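Side-chain contacts in GTP-binding protein (Pyrococcus horikoshii, PDB 1WXQ), which is of unknown function but probably binds GTP, combining an Obg-type P-loop GTPase domain with a TGS domain: residues A[108-112]-A[113-117]; A[309-312]-A[313-317]. All coordinates share one frame; numbering follows the deposited sequence.

Overall arrangement
The two interactions are local contacts in separate parts of the chain, yet both relate to strand 104-110. Interaction 1 lies where that strand runs out into a loop. Interaction 2 lies on helix 305-316, which packs against the start of the same strand through Val312 and Leu316. Their centres are 23 Å apart, and their nearest atoms about 10 Å. Interaction 1 is mostly buried although far from the centre of the chain, and its chemistry is polar: carboxylate and hydroxyls hold a turn. Interaction 2 is central but only partly buried. It combines helical backbone bonds and apolar packing with a salt bridge between two partly exposed side chains.

Interaction 1. Residues A[108-112]-A[113-117]; sequences VVDAT and GKTDP
Asp110 and Gly113 close a type I beta turn that begins on the last residue of strand 104-110. Gly113 N donates to Asp110 O over 2.9 Å. Gly113 itself has a positive phi (63°), which suits glycine.

Side chains reinforce the turn. The Asp110 side chain points toward 113-115, with CG anti to the backbone N (chi1 -171°), which brings OD1 to Gly113 N. OD1 takes a weak second bond from this N at 3.1 Å. The Thr112 hydroxyl is modelled so close to OD1 that a bond there is doubtful. Thr112 OG1 lies between its own backbone N and carbonyl carbon. From there it accepts Lys114 N at 3.2 Å, with an N-H...O angle of 150°. This bond from residue i+2 forms an ST turn, which overlaps the end of the beta turn. Lys114 CB lies 3.5 Å from Thr112 OG1, while the rest of the lysine leads away.

The other carboxylate oxygen, OD2, faces Thr115 OG1, which approaches from the opposite direction. A bond between them is modelled, but the position of OD2 is doubtful.

Outside partners tie the turn to other loops. The same uncertain OD2 is placed to form a salt bridge with Lys223, and Lys8 bonds to Thr115 OG1 and Asp116 O. Lys8 lies in the probable P-loop, and Lys223 follows strand 217-222 in a sequence resembling the G4 motif. The arrangement is a strand-end turn beside the probable nucleotide-binding loops of a P-loop GTPase fold.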
loop_
_atom_site.group_PDB
_atom_site.type_symbol
_atom_site.label_atom_id
_atom_site.label_comp_id
_atom_site.label_asym_id
_atom_site.label_seq_id
_atom_site.Cartn_x
_atom_site.Cartn_y
_atom_site.Cartn_z
ATOM N N VAL A 108 -4.560 9.555 -7.456
ATOM C CA VAL A 108 -5.087 9.640 -8.817
ATOM C C VAL A 108 -5.008 11.056 -9.371
ATOM O O VAL A 108 -5.511 11.997 -8.768
ATOM C CB VAL A 108 -6.542 9.190 -8.843
ATOM C CG1 VAL A 108 -7.060 9.193 -10.259
ATOM C CG2 VAL A 108 -6.653 7.818 -8.217
ATOM N N VAL A 109 -4.380 11.202 -10.531
ATOM C CA VAL A 109 -4.220 12.509 -11.155
ATOM C C VAL A 109 -4.654 12.453 -12.605
ATOM O O VAL A 109 -4.760 11.378 -13.206
ATOM C CB VAL A 109 -2.733 12.991 -11.121
ATOM C CG1 VAL A 109 -2.206 13.019 -9.678
ATOM C CG2 VAL A 109 -1.862 12.074 -12.002
ATOM N N ASP A 110 -4.862 13.636 -13.163
ATOM C CA ASP A 110 -5.305 13.818 -14.536
ATOM C C ASP A 110 -4.128 13.836 -15.527
ATOM O O ASP A 110 -3.484 14.868 -15.711
ATOM C CB ASP A 110 -6.069 15.137 -14.611
ATOM C CG ASP A 110 -6.760 15.325 -15.924
ATOM O OD1 ASP A 110 -6.260 14.786 -16.935
ATOM O OD2 ASP A 110 -7.799 16.022 -15.943
ATOM N N ALA A 111 -3.845 12.713 -16.178
ATOM C CA ALA A 111 -2.716 12.675 -17.109
ATOM C C ALA A 111 -2.847 13.692 -18.249
ATOM O O ALA A 111 -1.857 14.270 -18.696
ATOM C CB ALA A 111 -2.539 11.268 -17.678
ATOM N N THR A 112 -4.063 13.920 -18.718
ATOM C CA THR A 112 -4.255 14.877 -19.797
ATOM C C THR A 112 -3.911 16.285 -19.357
ATOM O O THR A 112 -3.663 17.145 -20.185
ATOM C CB THR A 112 -5.697 14.898 -20.287
ATOM O OG1 THR A 112 -6.529 15.427 -19.251
ATOM C CG2 THR A 112 -6.154 13.494 -20.683
ATOM N N GLY A 113 -3.904 16.520 -18.050
ATOM C CA GLY A 113 -3.589 17.841 -17.533
ATOM C C GLY A 113 -4.598 18.887 -17.969
ATOM O O GLY A 113 -4.289 20.075 -18.025
ATOM N N LYS A 114 -5.810 18.445 -18.283
ATOM C CA LYS A 114 -6.863 19.350 -18.714
ATOM C C LYS A 114 -7.786 19.709 -17.547
ATOM O O LYS A 114 -8.929 20.127 -17.753
ATOM C CB LYS A 114 -7.676 18.707 -19.848
ATOM C CG LYS A 114 -7.586 19.429 -21.195
ATOM C CD LYS A 114 -6.240 19.233 -21.880
ATOM C CE LYS A 114 -6.172 20.010 -23.199
ATOM N NZ LYS A 114 -4.911 19.763 -23.972
ATOM N N THR A 115 -7.293 19.538 -16.323
ATOM C CA THR A 115 -8.077 19.864 -15.132
ATOM C C THR A 115 -7.354 20.841 -14.206
ATOM O O THR A 115 -6.133 20.782 -14.048
ATOM C CB THR A 115 -8.459 18.597 -14.329
ATOM O OG1 THR A 115 -7.315 17.742 -14.192
ATOM C CG2 THR A 115 -9.586 17.853 -15.028
ATOM N N ASP A 116 -8.135 21.736 -13.605
ATOM C CA ASP A 116 -7.643 22.778 -12.700
ATOM C C ASP A 116 -7.288 22.210 -11.328
ATOM O O ASP A 116 -7.669 21.086 -10.998
ATOM C CB ASP A 116 -8.735 23.843 -12.537
ATOM C CG ASP A 116 -8.179 25.226 -12.270
ATOM O OD1 ASP A 116 -7.284 25.674 -13.023
ATOM O OD2 ASP A 116 -8.652 25.878 -11.314
ATOM N N PRO A 117 -6.527 22.966 -10.521
ATOM C CA PRO A 117 -6.188 22.444 -9.198
ATOM C C PRO A 117 -7.468 22.134 -8.417
ATOM O O PRO A 117 -7.550 21.129 -7.703
ATOM C CB PRO A 117 -5.386 23.581 -8.588
ATOM C CG PRO A 117 -4.619 24.075 -9.768
ATOM C CD PRO A 117 -5.687 24.132 -10.845
#

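Interaction 2. Residues A[309-312]-A[313-317]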
loop_
_atom_site.group_PDB
_atom_site.type_symbol
_atom_site.label_atom_id
_atom_site.label_comp_id
_atom_site.label_asym_id
_atom_site.label_seq_id
_atom_site.Cartn_x
_atom_site.Cartn_y
_atom_site.Cartn_z
ATOM N N ILE A 309 -2.448 -1.252 -7.736
ATOM C CA ILE A 309 -2.683 -1.951 -6.472
ATOM C C ILE A 309 -1.602 -2.986 -6.155
ATOM O O ILE A 309 -1.208 -3.143 -4.994
ATOM C CB ILE A 309 -4.083 -2.600 -6.457
ATOM C CG1 ILE A 309 -5.148 -1.493 -6.517
ATOM C CG2 ILE A 309 -4.246 -3.462 -5.218
ATOM C CD1 ILE A 309 -6.569 -1.982 -6.682
ATOM N N ASN A 310 -1.101 -3.676 -7.178
ATOM C CA ASN A 310 -0.043 -4.647 -6.945
ATOM C C ASN A 310 1.247 -3.903 -6.549
ATOM O O ASN A 310 2.014 -4.383 -5.704
ATOM C CB ASN A 310 0.218 -5.518 -8.201
ATOM C CG ASN A 310 -0.911 -6.533 -8.489
ATOM O OD1 ASN A 310 -1.832 -6.735 -7.677
ATOM N ND2 ASN A 310 -0.832 -7.179 -9.652
ATOM N N ARG A 311 1.490 -2.730 -7.138
ATOM C CA ARG A 311 2.712 -1.989 -6.819
ATOM C C ARG A 311 2.658 -1.447 -5.410
ATOM O O ARG A 311 3.693 -1.333 -4.748
ATOM C CB ARG A 311 2.967 -0.846 -7.824
ATOM C CG ARG A 311 3.352 -1.316 -9.232
ATOM C CD ARG A 311 4.652 -2.164 -9.241
ATOM N NE ARG A 311 5.843 -1.362 -8.972
ATOM C CZ ARG A 311 6.411 -0.542 -9.857
ATOM N NH1 ARG A 311 5.909 -0.416 -11.077
ATOM N NH2 ARG A 311 7.474 0.169 -9.513
ATOM N N VAL A 312 1.458 -1.119 -4.939
ATOM C CA VAL A 312 1.326 -0.618 -3.570
ATOM C C VAL A 312 1.627 -1.733 -2.548
ATOM O O VAL A 312 2.429 -1.560 -1.634
ATOM C CB VAL A 312 -0.094 -0.091 -3.272
ATOM C CG1 VAL A 312 -0.187 0.276 -1.803
ATOM C CG2 VAL A 312 -0.423 1.109 -4.142
ATOM N N VAL A 313 0.977 -2.873 -2.739
ATOM C CA VAL A 313 1.102 -4.037 -1.865
ATOM C C VAL A 313 2.467 -4.722 -1.851
ATOM O O VAL A 313 3.080 -4.890 -0.787
ATOM C CB VAL A 313 0.025 -5.104 -2.238
ATOM C CG1 VAL A 313 0.125 -6.312 -1.321
ATOM C CG2 VAL A 313 -1.366 -4.488 -2.140
ATOM N N PHE A 314 2.921 -5.119 -3.039
ATOM C CA PHE A 314 4.183 -5.832 -3.227
ATOM C C PHE A 314 5.457 -4.983 -3.269
ATOM O O PHE A 314 6.529 -5.441 -2.889
ATOM C CB PHE A 314 4.116 -6.640 -4.524
ATOM C CG PHE A 314 2.962 -7.596 -4.588
ATOM C CD1 PHE A 314 2.698 -8.474 -3.526
ATOM C CD2 PHE A 314 2.144 -7.633 -5.716
ATOM C CE1 PHE A 314 1.627 -9.380 -3.586
ATOM C CE2 PHE A 314 1.070 -8.532 -5.796
ATOM C CZ PHE A 314 0.811 -9.411 -4.724
ATOM N N ASP A 315 5.346 -3.751 -3.745
ATOM C CA ASP A 315 6.513 -2.892 -3.858
ATOM C C ASP A 315 6.619 -1.845 -2.768
ATOM O O ASP A 315 7.538 -1.894 -1.951
ATOM C CB ASP A 315 6.506 -2.203 -5.215
ATOM C CG ASP A 315 7.834 -1.611 -5.559
ATOM O OD1 ASP A 315 8.512 -1.121 -4.633
ATOM O OD2 ASP A 315 8.193 -1.626 -6.756
ATOM N N LEU A 316 5.699 -0.884 -2.764
ATOM C CA LEU A 316 5.729 0.165 -1.749
ATOM C C LEU A 316 5.872 -0.457 -0.373
ATOM O O LEU A 316 6.874 -0.296 0.296
ATOM C CB LEU A 316 4.435 0.972 -1.746
ATOM C CG LEU A 316 4.261 2.363 -2.335
ATOM C CD1 LEU A 316 3.251 3.097 -1.445
ATOM C CD2 LEU A 316 5.573 3.135 -2.377
ATOM N N LEU A 317 4.842 -1.179 0.039
ATOM C CA LEU A 317 4.838 -1.802 1.350
ATOM C C LEU A 317 5.693 -3.055 1.418
ATOM O O LEU A 317 5.968 -3.558 2.500
ATOM C CB LEU A 317 3.386 -2.096 1.763
ATOM C CG LEU A 317 2.503 -0.842 1.628
ATOM C CD1 LEU A 317 1.079 -1.149 1.997
ATOM C CD2 LEU A 317 3.055 0.264 2.504
#
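The guanidinium of Arg311 meets Asp315 at its edge, with Asp315 OD2 near its plane and Asp315 CB in it. The two side chains run alongside each other from successive turns, and their flat groups are 29° apart. A salt bridge joins Arg311 NE to Asp315 OD2 at 3.2 Å, with an N-H...O angle of 149°. OD2 is met on its anti side, somewhat out of the carboxylate plane. Arg311 NH2 adds a weak bond to the same oxygen. The arginine chain bends at chi2 and chi3, which brings its end alongside the next turn, to this oxygen.

Phe314 lies beside Asn310, pointing the same way, with ring and amide planes 50° apart. Ring atom CD2 sits 3.8 Å from Asn310 CB, while Asn310 O meets the ring obliquely.

The backbone changes pattern here. Val313 N bonds to Ile309 O, and Phe314 N to Asn310 O at 2.9 Å, as in an alpha helix. Arg311 O then receives Leu316 N at 2.9 Å, and only a weak bond from Asp315 N. Leu317 N likewise reaches Val312 O at 3.0 Å. These i+5 bonds mark a wider pi-type turn.

Apolar contacts follow the helix, with Val312 CG1 at 4.3 Å from Leu317 CD1. Val312 and Leu316 pack on strand 104-110, and Arg311 and Asp315 touch strand 245-249. Ile309 and Phe314 touch strand 39-47. Phe314 also stacks edge-to-face with Phe386, within the TGS range, and Val313 bonds through its backbone to Leu319 of strand 319-325.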